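Local coordinates for inositol-1-monophosphatase (Thermotoga maritima, PDB 2P3N), which catalyses the magnesium-dependent hydrolysis of inositol monophosphates, fructose 1,6-bisphosphate and several other phosphate esters, and works as a homotetramer, at residues A[38-41]-A[42-45]; A[127-131]-A[132-136]; A[154-157]-A[158-162]. All blocks are in the same frame, centred on the assembly; numbering follows the deposited sequence.

Interaction 1. Residues A[38-41]-A[42-45]; sequences VTEI and DREA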
loop_
_atom_site.group_PDB
_atom_site.type_symbol
_atom_site.label_atom_id
_atom_site.label_comp_id
_atom_site.label_asym_id
_atom_site.label_seq_id
_atom_site.Cartn_x
_atom_site.Cartn_y
_atom_site.Cartn_z
ATOM N N VAL A 38 -6.196 23.236 -14.353
ATOM C CA VAL A 38 -5.613 22.128 -15.076
ATOM C C VAL A 38 -4.105 22.316 -14.947
ATOM O O VAL A 38 -3.627 23.441 -14.711
ATOM C CB VAL A 38 -6.031 22.135 -16.582
ATOM C CG1 VAL A 38 -5.542 23.415 -17.265
ATOM C CG2 VAL A 38 -5.472 20.901 -17.291
ATOM N N THR A 39 -3.359 21.218 -15.073
ATOM C CA THR A 39 -1.909 21.276 -14.984
ATOM C C THR A 39 -1.301 20.584 -16.192
ATOM O O THR A 39 -2.016 20.032 -17.029
ATOM C CB THR A 39 -1.392 20.596 -13.685
ATOM O OG1 THR A 39 -1.514 19.168 -13.789
ATOM C CG2 THR A 39 -2.192 21.076 -12.495
ATOM N N GLU A 40 0.022 20.627 -16.277
ATOM C CA GLU A 40 0.736 19.993 -17.369
ATOM C C GLU A 40 0.716 18.473 -17.190
ATOM O O GLU A 40 0.928 17.723 -18.152
ATOM C CB GLU A 40 2.184 20.493 -17.417
ATOM C CG GLU A 40 2.976 20.011 -18.635
ATOM C CD GLU A 40 2.414 20.537 -19.957
ATOM O OE1 GLU A 40 2.748 19.969 -21.027
ATOM O OE2 GLU A 40 1.640 21.522 -19.923
ATOM N N ILE A 41 0.460 18.012 -15.965
ATOM C CA ILE A 41 0.417 16.573 -15.714
ATOM C C ILE A 41 -0.938 16.002 -16.141
ATOM O O ILE A 41 -1.035 14.821 -16.475
ATOM C CB ILE A 41 0.699 16.242 -14.236
ATOM C CG1 ILE A 41 2.081 16.758 -13.844
ATOM C CG2 ILE A 41 0.733 14.740 -14.039
ATOM C CD1 ILE A 41 2.235 18.245 -13.935
ATOM N N ASP A 42 -1.977 16.839 -16.131
ATOM C CA ASP A 42 -3.302 16.405 -16.579
ATOM C C ASP A 42 -3.118 15.999 -18.049
ATOM O O ASP A 42 -3.580 14.941 -18.484
ATOM C CB ASP A 42 -4.319 17.558 -16.509
ATOM C CG ASP A 42 -4.714 17.935 -15.073
ATOM O OD1 ASP A 42 -5.864 17.649 -14.664
ATOM O OD2 ASP A 42 -3.884 18.522 -14.352
ATOM N N ARG A 43 -2.416 16.857 -18.795
ATOM C CA ARG A 43 -2.145 16.651 -20.223
ATOM C C ARG A 43 -1.197 15.499 -20.513
ATOM O O ARG A 43 -1.400 14.729 -21.442
ATOM C CB ARG A 43 -1.535 17.906 -20.842
ATOM C CG ARG A 43 -2.382 19.146 -20.782
ATOM C CD ARG A 43 -1.661 20.274 -21.512
ATOM N NE ARG A 43 -2.348 21.558 -21.383
ATOM C CZ ARG A 43 -2.325 22.312 -20.292
ATOM N NH1 ARG A 43 -1.640 21.913 -19.228
ATOM N NH2 ARG A 43 -2.993 23.458 -20.260
ATOM N N GLU A 44 -0.133 15.413 -19.737
ATOM C CA GLU A 44 0.841 14.360 -19.921
ATOM C C GLU A 44 0.171 13.016 -19.651
ATOM O O GLU A 44 0.429 12.034 -20.345
ATOM C CB GLU A 44 2.009 14.612 -18.971
ATOM C CG GLU A 44 3.060 13.538 -18.930
ATOM C CD GLU A 44 4.286 13.985 -18.163
ATOM O OE1 GLU A 44 4.140 14.773 -17.203
ATOM O OE2 GLU A 44 5.395 13.543 -18.519
ATOM N N ALA A 45 -0.705 12.989 -18.652
ATOM C CA ALA A 45 -1.417 11.778 -18.289
ATOM C C ALA A 45 -2.388 11.419 -19.397
ATOM O O ALA A 45 -2.570 10.246 -19.727
ATOM C CB ALA A 45 -2.170 11.986 -16.987
#

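Interaction 2. Residues A[127-131]-A[132-136]; sequences GAFFN and GERIR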
loop_
_atom_site.group_PDB
_atom_site.type_symbol
_atom_site.label_atom_id
_atom_site.label_comp_id
_atom_site.label_asym_id
_atom_site.label_seq_id
_atom_site.Cartn_x
_atom_site.Cartn_y
_atom_site.Cartn_z
ATOM N N GLY A 127 -21.168 -7.246 -13.734
ATOM C CA GLY A 127 -21.148 -6.827 -12.346
ATOM C C GLY A 127 -19.977 -5.915 -12.027
ATOM O O GLY A 127 -19.044 -5.786 -12.822
ATOM N N ALA A 128 -20.021 -5.291 -10.854
ATOM C CA ALA A 128 -18.980 -4.373 -10.426
ATOM C C ALA A 128 -17.912 -5.006 -9.524
ATOM O O ALA A 128 -18.208 -5.870 -8.697
ATOM C CB ALA A 128 -19.624 -3.188 -9.726
ATOM N N PHE A 129 -16.669 -4.563 -9.690
ATOM C CA PHE A 129 -15.562 -5.064 -8.893
ATOM C C PHE A 129 -14.732 -3.952 -8.265
ATOM O O PHE A 129 -14.824 -2.790 -8.630
ATOM C CB PHE A 129 -14.606 -5.920 -9.730
ATOM C CG PHE A 129 -15.184 -7.224 -10.223
ATOM C CD1 PHE A 129 -16.178 -7.247 -11.196
ATOM C CD2 PHE A 129 -14.659 -8.437 -9.780
ATOM C CE1 PHE A 129 -16.633 -8.460 -11.727
ATOM C CE2 PHE A 129 -15.107 -9.648 -10.306
ATOM C CZ PHE A 129 -16.095 -9.655 -11.284
ATOM N N PHE A 130 -13.887 -4.366 -7.330
ATOM C CA PHE A 130 -12.978 -3.499 -6.585
ATOM C C PHE A 130 -11.731 -4.378 -6.433
ATOM O O PHE A 130 -11.779 -5.408 -5.749
ATOM C CB PHE A 130 -13.565 -3.213 -5.202
ATOM C CG PHE A 130 -12.931 -2.066 -4.485
ATOM C CD1 PHE A 130 -11.568 -1.829 -4.575
ATOM C CD2 PHE A 130 -13.706 -1.218 -3.705
ATOM C CE1 PHE A 130 -10.984 -0.761 -3.906
ATOM C CE2 PHE A 130 -13.130 -0.145 -3.029
ATOM C CZ PHE A 130 -11.763 0.084 -3.133
ATOM N N ASN A 131 -10.636 -3.987 -7.083
ATOM C CA ASN A 131 -9.379 -4.736 -7.027
ATOM C C ASN A 131 -9.548 -6.250 -7.142
ATOM O O ASN A 131 -8.802 -7.018 -6.524
ATOM C CB ASN A 131 -8.597 -4.415 -5.749
ATOM C CG ASN A 131 -8.080 -2.996 -5.727
ATOM O OD1 ASN A 131 -7.694 -2.450 -6.754
ATOM N ND2 ASN A 131 -8.058 -2.395 -4.553
ATOM N N GLY A 132 -10.536 -6.674 -7.923
ATOM C CA GLY A 132 -10.742 -8.091 -8.130
ATOM C C GLY A 132 -11.940 -8.709 -7.458
ATOM O O GLY A 132 -12.447 -9.725 -7.914
ATOM N N GLU A 133 -12.403 -8.115 -6.370
ATOM C CA GLU A 133 -13.544 -8.684 -5.674
ATOM C C GLU A 133 -14.851 -7.954 -5.968
ATOM O O GLU A 133 -14.864 -6.760 -6.293
ATOM C CB GLU A 133 -13.283 -8.709 -4.166
ATOM C CG GLU A 133 -13.192 -7.345 -3.520
ATOM C CD GLU A 133 -12.920 -7.440 -2.040
ATOM O OE1 GLU A 133 -11.813 -7.910 -1.681
ATOM O OE2 GLU A 133 -13.812 -7.053 -1.246
ATOM N N ARG A 134 -15.954 -8.683 -5.839
ATOM C CA ARG A 134 -17.268 -8.123 -6.101
ATOM C C ARG A 134 -17.680 -7.037 -5.122
ATOM O O ARG A 134 -17.379 -7.114 -3.928
ATOM C CB ARG A 134 -18.323 -9.239 -6.086
ATOM C CG ARG A 134 -18.140 -10.302 -7.158
ATOM C CD ARG A 134 -17.902 -9.656 -8.511
ATOM N NE ARG A 134 -18.903 -8.638 -8.807
ATOM C CZ ARG A 134 -20.145 -8.901 -9.195
ATOM N NH1 ARG A 134 -20.545 -10.156 -9.348
ATOM N NH2 ARG A 134 -20.995 -7.906 -9.406
ATOM N N ILE A 135 -18.348 -6.011 -5.642
ATOM C CA ILE A 135 -18.880 -4.936 -4.811
ATOM C C ILE A 135 -20.354 -4.750 -5.192
ATOM O O ILE A 135 -20.756 -5.025 -6.332
ATOM C CB ILE A 135 -18.123 -3.578 -4.981
ATOM C CG1 ILE A 135 -18.016 -3.194 -6.453
ATOM C CG2 ILE A 135 -16.758 -3.657 -4.318
ATOM C CD1 ILE A 135 -17.430 -1.798 -6.672
ATOM N N ARG A 136 -21.154 -4.317 -4.223
ATOM C CA ARG A 136 -22.589 -4.086 -4.408
ATOM C C ARG A 136 -22.957 -2.911 -3.520
ATOM O O ARG A 136 -22.504 -2.824 -2.372
ATOM C CB ARG A 136 -23.392 -5.317 -3.980
ATOM C CG ARG A 136 -23.056 -6.563 -4.769
ATOM C CD ARG A 136 -23.535 -7.822 -4.069
ATOM N NE ARG A 136 -22.655 -8.947 -4.385
ATOM C CZ ARG A 136 -21.388 -9.043 -3.977
ATOM N NH1 ARG A 136 -20.841 -8.085 -3.228
ATOM N NH2 ARG A 136 -20.660 -10.097 -4.331
#

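Interaction 3. Residues A[154-157]-A[158-162]; sequences VDFT and GKFIE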
loop_
_atom_site.group_PDB
_atom_site.type_symbol
_atom_site.label_atom_id
_atom_site.label_comp_id
_atom_site.label_asym_id
_atom_site.label_seq_id
_atom_site.Cartn_x
_atom_site.Cartn_y
_atom_site.Cartn_z
ATOM N N VAL A 154 -21.610 25.830 -6.924
ATOM C CA VAL A 154 -22.013 27.203 -6.663
ATOM C C VAL A 154 -22.656 27.369 -5.283
ATOM O O VAL A 154 -21.968 27.370 -4.265
ATOM C CB VAL A 154 -22.986 27.684 -7.785
ATOM C CG1 VAL A 154 -24.210 26.769 -7.852
ATOM C CG2 VAL A 154 -23.384 29.132 -7.563
ATOM N N ASP A 155 -23.974 27.510 -5.256
ATOM C CA ASP A 155 -24.708 27.683 -4.017
ATOM C C ASP A 155 -25.365 26.367 -3.644
ATOM O O ASP A 155 -25.875 26.205 -2.537
ATOM C CB ASP A 155 -25.787 28.749 -4.198
ATOM C CG ASP A 155 -25.212 30.141 -4.390
ATOM O OD1 ASP A 155 -24.400 30.338 -5.317
ATOM O OD2 ASP A 155 -25.578 31.048 -3.610
ATOM N N PHE A 156 -25.350 25.437 -4.592
ATOM C CA PHE A 156 -25.947 24.117 -4.420
ATOM C C PHE A 156 -25.437 23.366 -3.193
ATOM O O PHE A 156 -26.208 22.995 -2.302
ATOM C CB PHE A 156 -25.679 23.282 -5.669
ATOM C CG PHE A 156 -26.299 21.926 -5.631
ATOM C CD1 PHE A 156 -25.718 20.900 -4.893
ATOM C CD2 PHE A 156 -27.482 21.677 -6.318
ATOM C CE1 PHE A 156 -26.306 19.645 -4.837
ATOM C CE2 PHE A 156 -28.084 20.423 -6.272
ATOM C CZ PHE A 156 -27.495 19.402 -5.529
ATOM N N THR A 157 -24.132 23.126 -3.173
ATOM C CA THR A 157 -23.487 22.413 -2.084
ATOM C C THR A 157 -23.978 22.887 -0.726
ATOM O O THR A 157 -24.794 22.220 -0.097
ATOM C CB THR A 157 -21.957 22.578 -2.161
ATOM O OG1 THR A 157 -21.473 21.976 -3.369
ATOM C CG2 THR A 157 -21.290 21.915 -0.976
ATOM N N GLY A 158 -23.478 24.040 -0.289
ATOM C CA GLY A 158 -23.864 24.592 1.000
ATOM C C GLY A 158 -25.335 24.455 1.349
ATOM O O GLY A 158 -25.685 24.253 2.511
ATOM N N LYS A 159 -26.201 24.571 0.346
ATOM C CA LYS A 159 -27.638 24.450 0.565
ATOM C C LYS A 159 -28.037 22.992 0.726
ATOM O O LYS A 159 -28.760 22.640 1.661
ATOM C CB LYS A 159 -28.418 25.071 -0.602
ATOM C CG LYS A 159 -28.505 26.583 -0.548
ATOM C CD LYS A 159 -29.311 27.032 0.663
ATOM C CE LYS A 159 -29.251 28.538 0.845
ATOM N NZ LYS A 159 -27.872 29.001 1.169
ATOM N N PHE A 160 -27.564 22.154 -0.192
ATOM C CA PHE A 160 -27.862 20.729 -0.158
ATOM C C PHE A 160 -27.458 20.140 1.190
ATOM O O PHE A 160 -28.012 19.133 1.634
ATOM C CB PHE A 160 -27.137 20.018 -1.293
ATOM C CG PHE A 160 -27.376 18.534 -1.331
ATOM C CD1 PHE A 160 -26.528 17.660 -0.663
ATOM C CD2 PHE A 160 -28.447 18.006 -2.047
ATOM C CE1 PHE A 160 -26.741 16.279 -0.711
ATOM C CE2 PHE A 160 -28.668 16.626 -2.099
ATOM C CZ PHE A 160 -27.813 15.763 -1.431
ATOM N N ILE A 161 -26.479 20.767 1.834
ATOM C CA ILE A 161 -26.048 20.321 3.149
ATOM C C ILE A 161 -27.211 20.621 4.087
ATOM O O ILE A 161 -27.769 19.714 4.708
ATOM C CB ILE A 161 -24.826 21.111 3.659
ATOM C CG1 ILE A 161 -23.608 20.836 2.777
ATOM C CG2 ILE A 161 -24.552 20.754 5.111
ATOM C CD1 ILE A 161 -23.160 19.407 2.781
ATOM N N GLU A 162 -27.572 21.903 4.159
ATOM C CA GLU A 162 -28.660 22.396 5.007
ATOM C C GLU A 162 -29.880 21.493 5.001
ATOM O O GLU A 162 -30.399 21.123 6.057
ATOM C CB GLU A 162 -29.080 23.799 4.565
ATOM C CG GLU A 162 -27.951 24.814 4.603
ATOM C CD GLU A 162 -28.417 26.234 4.324
ATOM O OE1 GLU A 162 -29.290 26.728 5.073
ATOM O OE2 GLU A 162 -27.907 26.856 3.361
#

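Interaction 1. Residues A[38-41]-A[42-45]
Thr39 and Asp42 form a capping box at the start of helix 40-56. Its hydrogen bonds converge on one carboxylate oxygen. The Thr39 hydroxyl gives its proton to Asp42 OD2, OG1 to OD2 2.5 Å, arriving nearly in line with the C-O bond. The backbone N of Thr39 also donates to Asp42 OD2, at 2.8 Å, but from well above the carboxylate plane. Thr39 OG1 sits between its own N and carbonyl carbon (chi1 73°), where it can also accept from Ile41 N at 3.2 Å. The backbone also turns here, with a weak bond from Asp42 N to Thr39 O. The first turns are then closed by Glu44 N to Glu40 O and Ala45 N to Ile41 O.

The charged contact is looser. Glu40 OE2 lies 3.4 Å from Arg43 NH1, well out of the guanidinium plane, so only charge links them. Arg43 NH2 has a stronger partner in Glu29.

The apolar contact is small: Val38 CG2 rests on Asp42 CB at 3.6 Å.

The second oxygen, Asp42 OD1, bonds to Thr84, a probable substrate-binding residue. An alanine at Asp42 would remove both oxygens, and would probably leave Thr39 N and the Thr84 hydroxyl without these acceptors. The two carboxylate oxygens thus tie the helix start to the edge of the magnesium site.

Interaction 2. Residues A[127-131]-A[132-136]
Phe129 and Arg134 face each other as an antiparallel non-hydrogen-bonded pair in the hairpin of strands 127-130 and 133-134, which a type I' turn from Phe130 to Glu133 closes. Phe130 and Glu133 form the hydrogen-bonded pair, with Phe130 N to Glu133 O and Glu133 N to Phe130 O both at 2.8 Å. Asn131 and Gly132 occupy the turn with positive phi. At Gly132 a CB would clash with Asn131 O.

The Arg134 chain, bent at chi2 (-48°) and chi3 (-50°), folds back over one face of the Phe129 ring. Its CD makes a CH-pi contact, 3.4 Å from the ring centroid. The guanidinium lies further out, giving an off-centre cation-pi contact. Arg134 NE makes a nearly straight bond to Ala128 O at 2.9 Å, with the oxygen in the guanidinium plane. Ile135 N reaches the same oxygen at 3.1 Å from the opposite face of the carbonyl. Arg134 NH2 lies close to Gly127 CA, where a side chain would collide with it.

Ile135 packs on the first strand with two branches. CG1 meets Ala128 CB at 3.6 Å, and CG2 meets Phe130 CB at 3.3 Å, at the edge of that ring, near its plane.

Strand 133-134 is an outermost strand of the sheet within this chain, and the second subunit covers it. There Arg12 of the second subunit forms a salt bridge with Glu133, and its Asp5 accepts from Arg134 N. The Asn131 amide is held within its own chain by Asn117.

The NE bond and the face of the Phe129 ring hold the bent arginine against the hairpin, beside the subunit interface, while Ile135 N ties the second strand to the same carbonyl oxygen.

Interaction 3. Residues A[154-157]-A[158-162]
Phe156 and Phe160 stand side by side, one turn apart, on the first turns of helix 156-167. They form the close side of the contact. Their rings point the same way with planes 13° apart, but they are slid past each other. The centroids are 5.5 Å apart and the rings barely overlap. The nearer touch is Phe156 CE1 against Phe160 CB, 3.7 Å. Both side chains place CG opposite the backbone N (chi1 -177° and 179°), which sends the two rings off in step. The backbone below them is tight: Phe160 N to Phe156 O is a nearly straight bond of 2.6 Å. Ile161 N to Thr157 O follows at 2.9 Å. The Ile161 CG1 branch lies against the same Thr157 oxygen at 3.4 Å.

The helix is the crossover of the beta-alpha-beta unit made with strands 147-150 and 170-172. The two phenylalanines are its inward side: both touch Thr150 of the sheet, Phe156 also meets the ring of Trp195, and Phe160 reaches Val193 and Val246.

Next to the third subunit, Ile161 packs on Ile161 of that subunit. The polar side of the contact is looser. Lys159 N to Asp155 O is a weak bond, 3.3 Å, although Lys159 CG lies against that oxygen. The lysine side chain bends at chi2 and chi4, and NZ bonds to Glu162 OE2 at 3.1 Å. That salt bridge is shared, since Lys159 NZ also pairs with Glu162 of the third subunit.

The three contacts are local and follow one another along the chain without touching. Interaction 1 is the one at the metal site: the Asp42 side chain is about 4 Å from the bound magnesium ion and about 3 Å from the side chain of Ile81. Interaction 3 approaches the probable substrate site from another part of the fold. There the side chain of Phe156 is about 6 Å from that of Arg196. Nearest atoms of interactions 1 and 3 are about 17 Å apart. Interaction 2 lies away from these sites, about 19 Å from either of the others by nearest atoms. Interactions 2 and 3 meet different neighbouring subunits, on opposite sides of the chain's centre.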